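Side-chain contacts in putative kinase (Chloroflexus aurantiacus, PDB 2RHM), which is of unknown function but has the fold of P-loop nucleoside triphosphate hydrolases and probably acts as a kinase that binds a nucleoside triphosphate: residues A6-T11 / T27-P32; S22-T27 / I173-I178; P32-D37 / A71-S76; E93-L98 / L156-P161. All coordinates share one frame; numbering follows the deposited sequence.

Contact 1. Residues A6-T11 / T27-P32; sequences ALIIVT and TGLRLP
Ile8 meets Leu29 and Leu31 through a single methyl. Its CD1 lies 3.6 Å from CD1 of Leu31 and 3.7 Å from CD1 of Leu29, abutting two neighbouring methyls that both face it from one side and belong to leucines on either side of Arg30 in the sequence. The two approaches differ: Ile8 and Leu29 reach for each other tip to tip, whereas Leu31 runs across Ile8 at about a right angle. In Ile8 the CG1 branch sits beside the backbone N, opposite the carbonyl carbon (chi1 -59°), and this carries CD1 out to the leucines while CG2 stays closer to the strand.

The tight part is thus three methyl groups, with Ile8 buried. Beyond it the contact loosens quickly: the two leucines are partly exposed, and between them Arg30, with positive phi, turns the chain out of its helical path and packs against Gln75 of the second subunit. This change of direction is consistent with Leu29 and Leu31 facing the same methyl.

Ile8 belongs to the central strand of the parallel sheet, bonded through its backbone to strand 80-83. Its side chain also packs on Leu25 of helix 18-29 and on Val182 of helix 175-187, which Leu29 touches as well, so the contact closes the corner where these two helices cover the same face of the sheet.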
# COMPACT_ATOMS: atom_id res chain seq x y z
N ALA B 6 -6.59 -10.07 11.80
CA ALA B 6 -7.91 -9.93 11.20
C ALA B 6 -7.81 -9.15 9.91
O ALA B 6 -7.00 -8.24 9.78
CB ALA B 6 -8.88 -9.22 12.15
N LEU B 7 -8.66 -9.53 8.95
CA LEU B 7 -8.79 -8.79 7.71
C LEU B 7 -10.24 -8.33 7.65
O LEU B 7 -11.14 -9.16 7.59
CB LEU B 7 -8.44 -9.65 6.50
CG LEU B 7 -8.76 -9.02 5.13
CD1 LEU B 7 -8.11 -7.66 5.00
CD2 LEU B 7 -8.33 -9.91 3.96
N ILE B 8 -10.45 -7.02 7.74
CA ILE B 8 -11.78 -6.44 7.76
C ILE B 8 -12.09 -5.96 6.36
O ILE B 8 -11.44 -5.05 5.87
CB ILE B 8 -11.88 -5.29 8.80
CG1 ILE B 8 -11.54 -5.83 10.20
CG2 ILE B 8 -13.27 -4.67 8.76
CD1 ILE B 8 -11.04 -4.77 11.12
N ILE B 9 -13.08 -6.60 5.74
CA ILE B 9 -13.47 -6.30 4.39
C ILE B 9 -14.72 -5.44 4.41
O ILE B 9 -15.75 -5.85 4.95
CB ILE B 9 -13.74 -7.60 3.58
CG1 ILE B 9 -12.47 -8.45 3.49
CG2 ILE B 9 -14.31 -7.28 2.18
CD1 ILE B 9 -12.41 -9.55 4.54
N VAL B 10 -14.60 -4.25 3.87
CA VAL B 10 -15.75 -3.36 3.72
C VAL B 10 -16.12 -3.27 2.26
O VAL B 10 -15.33 -2.80 1.43
CB VAL B 10 -15.50 -1.96 4.29
CG1 VAL B 10 -16.77 -1.14 4.22
CG2 VAL B 10 -15.02 -2.04 5.72
N THR B 11 -17.32 -3.75 1.94
CA THR B 11 -17.78 -3.82 0.56
C THR B 11 -19.11 -3.09 0.39
O THR B 11 -19.71 -2.65 1.35
CB THR B 11 -17.87 -5.27 0.08
OG1 THR B 11 -18.02 -5.28 -1.35
CG2 THR B 11 -19.01 -5.98 0.76
N THR B 27 -10.28 4.79 12.10
CA THR B 27 -10.09 5.70 13.25
C THR B 27 -10.50 5.04 14.56
O THR B 27 -9.83 5.20 15.58
CB THR B 27 -10.93 6.99 13.04
OG1 THR B 27 -10.52 7.62 11.83
CG2 THR B 27 -10.75 7.94 14.17
N GLY B 28 -11.60 4.30 14.53
CA GLY B 28 -12.14 3.63 15.71
C GLY B 28 -11.37 2.42 16.20
O GLY B 28 -11.37 2.13 17.40
N LEU B 29 -10.71 1.72 15.29
CA LEU B 29 -9.93 0.52 15.63
C LEU B 29 -8.41 0.76 15.54
O LEU B 29 -7.62 -0.14 15.86
CB LEU B 29 -10.29 -0.63 14.68
CG LEU B 29 -11.76 -1.04 14.55
CD1 LEU B 29 -11.94 -1.95 13.35
CD2 LEU B 29 -12.27 -1.68 15.81
N ARG B 30 -8.01 1.96 15.11
CA ARG B 30 -6.61 2.31 14.90
C ARG B 30 -5.92 1.28 14.00
O ARG B 30 -4.88 0.71 14.35
CB ARG B 30 -5.88 2.47 16.23
CG ARG B 30 -6.52 3.50 17.15
CD ARG B 30 -5.80 3.61 18.48
NE ARG B 30 -4.42 4.03 18.28
CZ ARG B 30 -4.04 5.29 18.06
NH1 ARG B 30 -4.93 6.28 18.01
NH2 ARG B 30 -2.76 5.56 17.87
N LEU B 31 -6.49 1.06 12.83
CA LEU B 31 -5.96 0.09 11.87
C LEU B 31 -5.67 0.74 10.52
O LEU B 31 -6.27 1.77 10.17
CB LEU B 31 -6.93 -1.09 11.67
CG LEU B 31 -7.23 -1.98 12.88
CD1 LEU B 31 -8.29 -3.00 12.51
CD2 LEU B 31 -5.96 -2.67 13.38
N PRO B 32 -4.72 0.16 9.77
CA PRO B 32 -4.43 0.64 8.43
C PRO B 32 -5.62 0.40 7.51
O PRO B 32 -6.37 -0.58 7.69
CB PRO B 32 -3.23 -0.21 7.97
CG PRO B 32 -2.75 -0.91 9.17
CD PRO B 32 -3.89 -1.01 10.12

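Contact 2. Residues S22-T27 / I173-I178; sequences SQALAT and IDMNAI
Ala24 and selenomethionine Met175 make the closest approach between segments 22-27 and 173-178. From CB of Met175 the chain leaves with CG opposite the backbone N (chi1 -164°), and that torsion sets CG directly against the methyl of Ala24: CG to CB is 3.3 Å, tighter than ordinary carbon-carbon contact. The next atom, SE, remains on the same methyl at 3.7 Å from Ala24 CB. Bends at both chi2 and chi3 then turn the chain, so that CG and SE, not the tip, lie on Ala24 CB. One small residue therefore receives the middle of the selenomethionine, and the short alanine lets the helices come near, with CA atoms of Ala24 and Met175 7.2 Å apart.

Helix 18-29 is the one that follows the probable Walker A loop in this P-loop NTPase fold, and helix 175-187, the last of the chain, lies beside it on the same side of the parallel sheet. Deeper in, Leu25 and Ile178 are both buried; CD2 of Leu25 comes to 4.5 Å from the carbonyl O of Ile178. Leu25 continues onto Ile8 and Val10 of the central strand, while Ile178 rests on Leu163 and Val165 of the edge strand 162-166.

Asp174 is the N-cap of helix 175-187. Its OD1 accepts from N of Ala177 at 2.9 Å, the donor lying 49° out of the carboxylate plane.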
# COMPACT_ATOMS: atom_id res chain seq x y z
N SER B 22 -15.60 2.77 6.31
CA SER B 22 -14.27 2.19 6.44
C SER B 22 -13.30 3.17 7.13
O SER B 22 -12.47 2.77 7.96
CB SER B 22 -13.74 1.77 5.07
OG SER B 22 -13.51 2.89 4.26
N GLN B 23 -13.45 4.46 6.85
CA GLN B 23 -12.61 5.47 7.49
C GLN B 23 -12.90 5.58 9.01
O GLN B 23 -11.98 5.74 9.83
CB GLN B 23 -12.77 6.81 6.77
CG GLN B 23 -12.17 6.80 5.34
CD GLN B 23 -12.42 8.08 4.54
OE1 GLN B 23 -13.26 8.91 4.90
NE2 GLN B 23 -11.70 8.23 3.43
N ALA B 24 -14.18 5.50 9.37
CA ALA B 24 -14.61 5.46 10.76
C ALA B 24 -14.06 4.23 11.50
O ALA B 24 -13.74 4.30 12.69
CB ALA B 24 -16.14 5.47 10.86
N LEU B 25 -13.99 3.10 10.79
CA LEU B 25 -13.42 1.89 11.35
C LEU B 25 -11.91 2.05 11.54
O LEU B 25 -11.37 1.62 12.55
CB LEU B 25 -13.68 0.67 10.44
CG LEU B 25 -15.04 0.01 10.48
CD1 LEU B 25 -15.03 -1.14 9.51
CD2 LEU B 25 -15.38 -0.49 11.86
N ALA B 26 -11.25 2.69 10.59
CA ALA B 26 -9.81 2.86 10.69
C ALA B 26 -9.50 3.72 11.91
O ALA B 26 -8.59 3.41 12.68
CB ALA B 26 -9.26 3.49 9.46
N THR B 27 -10.28 4.79 12.10
CA THR B 27 -10.09 5.70 13.25
C THR B 27 -10.50 5.04 14.56
O THR B 27 -9.83 5.20 15.58
CB THR B 27 -10.93 6.99 13.04
OG1 THR B 27 -10.52 7.62 11.83
CG2 THR B 27 -10.75 7.94 14.17
N ILE B 173 -27.90 5.66 11.48
CA ILE B 173 -26.65 4.93 11.61
C ILE B 173 -25.88 5.38 12.84
O ILE B 173 -25.59 6.57 13.01
CB ILE B 173 -25.76 5.14 10.37
CG1 ILE B 173 -26.47 4.63 9.10
CG2 ILE B 173 -24.40 4.48 10.55
CD1 ILE B 173 -26.80 3.14 9.10
N ASP B 174 -25.58 4.43 13.72
CA ASP B 174 -24.74 4.69 14.88
C ASP B 174 -23.37 4.11 14.57
O ASP B 174 -23.17 2.89 14.62
CB ASP B 174 -25.33 4.08 16.14
CG ASP B 174 -24.54 4.41 17.39
OD1 ASP B 174 -23.29 4.36 17.37
OD2 ASP B 174 -25.18 4.73 18.41
N MSE B 175 -22.43 4.98 14.22
CA MSE B 175 -21.13 4.52 13.78
C MSE B 175 -20.39 3.78 14.90
O MSE B 175 -19.75 2.78 14.65
CB MSE B 175 -20.31 5.70 13.21
CG MSE B 175 -19.10 5.29 12.39
SE MSE B 175 -19.62 4.17 10.87
CE MSE B 175 -20.52 5.52 9.90
N ASN B 176 -20.52 4.23 16.15
CA ASN B 176 -19.80 3.53 17.21
C ASN B 176 -20.33 2.13 17.38
O ASN B 176 -19.58 1.23 17.74
CB ASN B 176 -19.84 4.23 18.58
CG ASN B 176 -19.08 3.40 19.65
OD1 ASN B 176 -17.91 3.04 19.44
ND2 ASN B 176 -19.77 3.01 20.73
N ALA B 177 -21.63 1.94 17.17
CA ALA B 177 -22.20 0.60 17.29
C ALA B 177 -21.56 -0.33 16.28
O ALA B 177 -21.23 -1.49 16.58
CB ALA B 177 -23.73 0.65 17.11
N ILE B 178 -21.33 0.18 15.07
CA ILE B 178 -20.70 -0.60 14.01
C ILE B 178 -19.25 -0.90 14.38
O ILE B 178 -18.81 -2.04 14.29
CB ILE B 178 -20.81 0.11 12.65
CG1 ILE B 178 -22.29 0.27 12.27
CG2 ILE B 178 -20.06 -0.67 11.59
CD1 ILE B 178 -22.54 1.31 11.18

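Contact 3. Residues P32-D37 / A71-S76; sequences PLLSKD and ATILQS
The carbonyl O of Ile73 takes the hydroxyl of Ser76, OG to O 2.7 Å, and also a weak bond from the backbone N of Ser76 at 3.2 Å. The hydroxyl arrives at a C=O...donor angle of 136°, tilted 18° from the carbonyl plane, so the side chain of Ser76 folds back on the backbone three residues earlier and satisfies a buried hydroxyl there.

The side chain of the same Ile73 makes the contact with segment 32-37. With chi1 -65° and an extended chi2, its CD1 is carried toward the sheet, where it lies 4.3 Å from CD1 of Leu34 and 4.5 Å from CB of Pro32. These are loose van der Waals distances, yet all three residues are buried: Ile73 gives one methyl to two residues that stand on one side of the strand, while Leu33 between them points away, toward helix 18-29.

The neighbouring subunit adds to the packing, with its Ile73 against Ile73 and its Ser76 against Pro32; Thr72 OG1 of that subunit also bonds to Leu33 N. Edge strand 33-35 is therefore covered at the dimer interface as well as by its own helix. Together, strand 33-35, the helices after it and the parallel neighbour 80-83, to which Leu34 is hydrogen-bonded, form a right-handed crossover typical of the three-layer alpha/beta P-loop fold.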
# COMPACT_ATOMS: atom_id res chain seq x y z
N PRO B 32 -4.72 0.16 9.77
CA PRO B 32 -4.43 0.64 8.43
C PRO B 32 -5.62 0.40 7.51
O PRO B 32 -6.37 -0.58 7.69
CB PRO B 32 -3.23 -0.21 7.97
CG PRO B 32 -2.75 -0.91 9.17
CD PRO B 32 -3.89 -1.01 10.12
N LEU B 33 -5.80 1.33 6.58
CA LEU B 33 -6.90 1.26 5.62
C LEU B 33 -6.37 1.31 4.19
O LEU B 33 -5.71 2.27 3.80
CB LEU B 33 -7.84 2.45 5.84
CG LEU B 33 -8.99 2.64 4.86
CD1 LEU B 33 -9.91 1.40 4.91
CD2 LEU B 33 -9.74 3.92 5.21
N LEU B 34 -6.69 0.28 3.43
CA LEU B 34 -6.37 0.23 2.00
C LEU B 34 -7.65 0.31 1.20
O LEU B 34 -8.52 -0.55 1.33
CB LEU B 34 -5.62 -1.06 1.70
CG LEU B 34 -4.46 -1.41 2.62
CD1 LEU B 34 -3.95 -2.77 2.22
CD2 LEU B 34 -3.35 -0.39 2.56
N SER B 35 -7.80 1.35 0.39
CA SER B 35 -9.02 1.62 -0.36
C SER B 35 -8.74 1.60 -1.86
O SER B 35 -7.80 2.26 -2.30
CB SER B 35 -9.56 3.00 0.02
OG SER B 35 -10.43 3.55 -0.99
N LYS B 36 -9.54 0.89 -2.64
CA LYS B 36 -9.29 0.82 -4.08
C LYS B 36 -9.30 2.22 -4.69
O LYS B 36 -8.38 2.59 -5.43
CB LYS B 36 -10.30 -0.08 -4.82
CG LYS B 36 -10.05 -0.13 -6.32
CD LYS B 36 -11.14 -0.88 -7.09
CE LYS B 36 -12.43 -0.12 -7.16
NZ LYS B 36 -13.39 -0.73 -8.14
N ASP B 37 -10.32 3.00 -4.39
CA ASP B 37 -10.45 4.32 -4.98
C ASP B 37 -9.34 5.27 -4.55
O ASP B 37 -8.85 6.07 -5.38
CB ASP B 37 -11.84 4.90 -4.73
CG ASP B 37 -12.90 4.37 -5.71
OD1 ASP B 37 -12.59 3.64 -6.68
OD2 ASP B 37 -14.08 4.71 -5.51
N ALA B 71 -0.83 -8.19 1.81
CA ALA B 71 -0.07 -9.39 2.15
C ALA B 71 1.07 -9.04 3.08
O ALA B 71 1.34 -9.75 4.05
CB ALA B 71 0.45 -10.04 0.90
N THR B 72 1.78 -7.96 2.79
CA THR B 72 2.93 -7.65 3.64
C THR B 72 2.50 -7.18 5.04
O THR B 72 3.19 -7.43 6.01
CB THR B 72 3.93 -6.68 2.97
OG1 THR B 72 5.15 -6.65 3.74
CG2 THR B 72 3.35 -5.26 2.83
N ILE B 73 1.35 -6.51 5.14
CA ILE B 73 0.82 -6.08 6.44
C ILE B 73 0.37 -7.29 7.25
O ILE B 73 0.71 -7.43 8.44
CB ILE B 73 -0.35 -5.08 6.25
CG1 ILE B 73 0.16 -3.80 5.59
CG2 ILE B 73 -0.99 -4.74 7.58
CD1 ILE B 73 -0.89 -2.84 5.23
N LEU B 74 -0.39 -8.16 6.61
CA LEU B 74 -0.86 -9.38 7.27
C LEU B 74 0.28 -10.30 7.70
O LEU B 74 0.22 -10.90 8.79
CB LEU B 74 -1.85 -10.14 6.37
CG LEU B 74 -3.20 -9.44 6.15
CD1 LEU B 74 -4.02 -10.15 5.11
CD2 LEU B 74 -3.99 -9.36 7.45
N GLN B 75 1.31 -10.40 6.86
CA GLN B 75 2.49 -11.22 7.17
C GLN B 75 3.24 -10.72 8.41
O GLN B 75 3.89 -11.50 9.09
CB GLN B 75 3.41 -11.29 5.96
CG GLN B 75 2.87 -12.20 4.85
CD GLN B 75 3.58 -12.04 3.50
OE1 GLN B 75 4.36 -11.12 3.28
NE2 GLN B 75 3.29 -12.95 2.58
N SER B 76 3.14 -9.42 8.72
CA SER B 76 3.75 -8.85 9.93
C SER B 76 2.90 -9.09 11.19
O SER B 76 3.33 -8.79 12.31
CB SER B 76 3.96 -7.34 9.75
OG SER B 76 2.75 -6.62 9.94

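Contact 4. Residues E93-L98 / L156-P161; sequences ERMQNL and LPLGGP
On the face of the P-loop NTPase sheet covered by helix 88-101, the loop leading to the edge strand 162-166 packs against that helix through two leucines and the selenomethionine Met95. Leu158 comes closest, its CD2 lying 3.7 Å from CB and 3.9 Å from CG of Met95, the two side chains meeting at a slant. Leu156 instead crosses Met95 at about a right angle, and its CD1 is 4.1 Å from both CG and CE. The bend at chi2 of Met95 (-81°) brings CE round to that methyl, so CD1 of Leu156 touches the chain at two separated points. Met95 also packs on Leu7 and Ile9 of the central strand, and Ile9 in turn on Leu158, which makes this corner a continuous apolar layer.

The outer side is polar. Pro157, at the centre of an inverse gamma turn, lies at the surface, and a glycerol, probably from the crystallisation liquor, is bonded to the backbone of Leu156, Gly159 and Gly160. A water also bridges helix and loop: it accepts from NE2 of Gln96 at 2.8 Å and donates to the carbonyl O of Pro157 at 2.8 Å.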
# COMPACT_ATOMS: atom_id res chain seq x y z
N GLU B 93 -11.34 -15.72 -5.31
CA GLU B 93 -10.08 -16.45 -5.50
C GLU B 93 -8.89 -15.55 -5.12
O GLU B 93 -7.87 -16.06 -4.63
CB GLU B 93 -9.94 -16.96 -6.92
CG GLU B 93 -8.68 -17.83 -7.10
CD GLU B 93 -8.64 -18.55 -8.43
OE1 GLU B 93 -9.65 -18.50 -9.16
OE2 GLU B 93 -7.60 -19.16 -8.74
N ARG B 94 -9.00 -14.25 -5.33
CA ARG B 94 -7.90 -13.39 -4.87
C ARG B 94 -7.74 -13.45 -3.35
O ARG B 94 -6.61 -13.44 -2.86
CB ARG B 94 -8.03 -11.95 -5.33
CG ARG B 94 -7.88 -11.72 -6.83
CD ARG B 94 -8.36 -10.32 -7.16
NE ARG B 94 -8.51 -10.12 -8.60
CZ ARG B 94 -9.40 -9.31 -9.16
NH1 ARG B 94 -10.31 -8.67 -8.43
NH2 ARG B 94 -9.44 -9.21 -10.48
N MSE B 95 -8.85 -13.50 -2.63
CA MSE B 95 -8.81 -13.60 -1.17
C MSE B 95 -8.27 -14.96 -0.74
O MSE B 95 -7.52 -15.06 0.22
CB MSE B 95 -10.19 -13.36 -0.57
CG MSE B 95 -10.65 -11.95 -0.72
SE MSE B 95 -9.88 -10.81 0.64
CE MSE B 95 -10.57 -9.11 -0.09
N GLN B 96 -8.63 -16.01 -1.46
CA GLN B 96 -8.05 -17.32 -1.18
C GLN B 96 -6.55 -17.34 -1.37
O GLN B 96 -5.81 -17.90 -0.56
CB GLN B 96 -8.72 -18.37 -2.05
CG GLN B 96 -10.08 -18.71 -1.52
CD GLN B 96 -10.98 -19.39 -2.53
OE1 GLN B 96 -10.55 -19.76 -3.62
NE2 GLN B 96 -12.25 -19.53 -2.17
N ASN B 97 -6.10 -16.75 -2.46
CA ASN B 97 -4.68 -16.66 -2.77
C ASN B 97 -3.93 -15.83 -1.73
O ASN B 97 -2.82 -16.17 -1.34
CB ASN B 97 -4.48 -16.11 -4.17
CG ASN B 97 -4.90 -17.11 -5.24
OD1 ASN B 97 -5.06 -18.29 -4.96
ND2 ASN B 97 -5.10 -16.63 -6.46
N LEU B 98 -4.55 -14.74 -1.28
CA LEU B 98 -3.99 -13.93 -0.21
C LEU B 98 -3.84 -14.76 1.06
O LEU B 98 -2.76 -14.75 1.68
CB LEU B 98 -4.89 -12.72 0.09
CG LEU B 98 -4.41 -11.78 1.21
CD1 LEU B 98 -3.03 -11.16 0.93
CD2 LEU B 98 -5.41 -10.68 1.43
N LEU B 156 -18.61 -11.22 -0.24
CA LEU B 156 -17.66 -12.27 -0.58
C LEU B 156 -17.91 -13.48 0.31
O LEU B 156 -18.11 -13.34 1.50
CB LEU B 156 -16.22 -11.81 -0.48
CG LEU B 156 -15.81 -10.62 -1.35
CD1 LEU B 156 -14.37 -10.27 -1.15
CD2 LEU B 156 -16.10 -10.91 -2.81
N PRO B 157 -17.87 -14.67 -0.27
CA PRO B 157 -18.14 -15.87 0.53
C PRO B 157 -16.89 -16.35 1.29
O PRO B 157 -16.37 -17.43 1.01
CB PRO B 157 -18.57 -16.88 -0.53
CG PRO B 157 -17.86 -16.50 -1.72
CD PRO B 157 -17.61 -15.01 -1.68
N LEU B 158 -16.45 -15.57 2.28
CA LEU B 158 -15.18 -15.79 2.96
C LEU B 158 -15.31 -16.59 4.26
O LEU B 158 -14.31 -17.04 4.83
CB LEU B 158 -14.58 -14.43 3.32
CG LEU B 158 -14.30 -13.45 2.18
CD1 LEU B 158 -13.70 -12.19 2.73
CD2 LEU B 158 -13.38 -14.08 1.15
N GLY B 159 -16.54 -16.79 4.71
CA GLY B 159 -16.74 -17.34 6.01
C GLY B 159 -16.57 -16.18 6.96
O GLY B 159 -16.24 -15.06 6.56
N GLY B 160 -16.81 -16.42 8.22
CA GLY B 160 -16.68 -15.37 9.18
C GLY B 160 -17.91 -14.50 9.20
O GLY B 160 -18.82 -14.64 8.39
N PRO B 161 -17.94 -13.59 10.16
CA PRO B 161 -19.10 -12.74 10.37
C PRO B 161 -19.32 -11.74 9.25
O PRO B 161 -18.36 -11.32 8.59
CB PRO B 161 -18.78 -12.02 11.69
CG PRO B 161 -17.38 -12.17 11.92
CD PRO B 161 -16.88 -13.35 11.16
O HOH W 1 -14.11 -18.52 -0.34

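Overall arrangement
The four contacts lie around one parallel sheet of strand order 33-35, 80-83, 6-12, 105-112, 162-166; contacts 1 and 3 include its strands, while 2 and 4 join elements packed over it. Contacts 1 and 2 share helix 18-29 and lie about 9 Å apart between centres, covering one face; contact 4 lies on the other, its centre about 22 Å from that of contact 2. Strand 6-12 joins the two sides, touching contacts 2 and 4. Contact 3, at the edge strand, shares Pro32 with contact 1, and both reach the second subunit. Along the chain contacts 1, 3 and 4 close in turn, while contact 2 spans 3 and 4, bringing the C-terminal helix back to the helix after the probable P-loop.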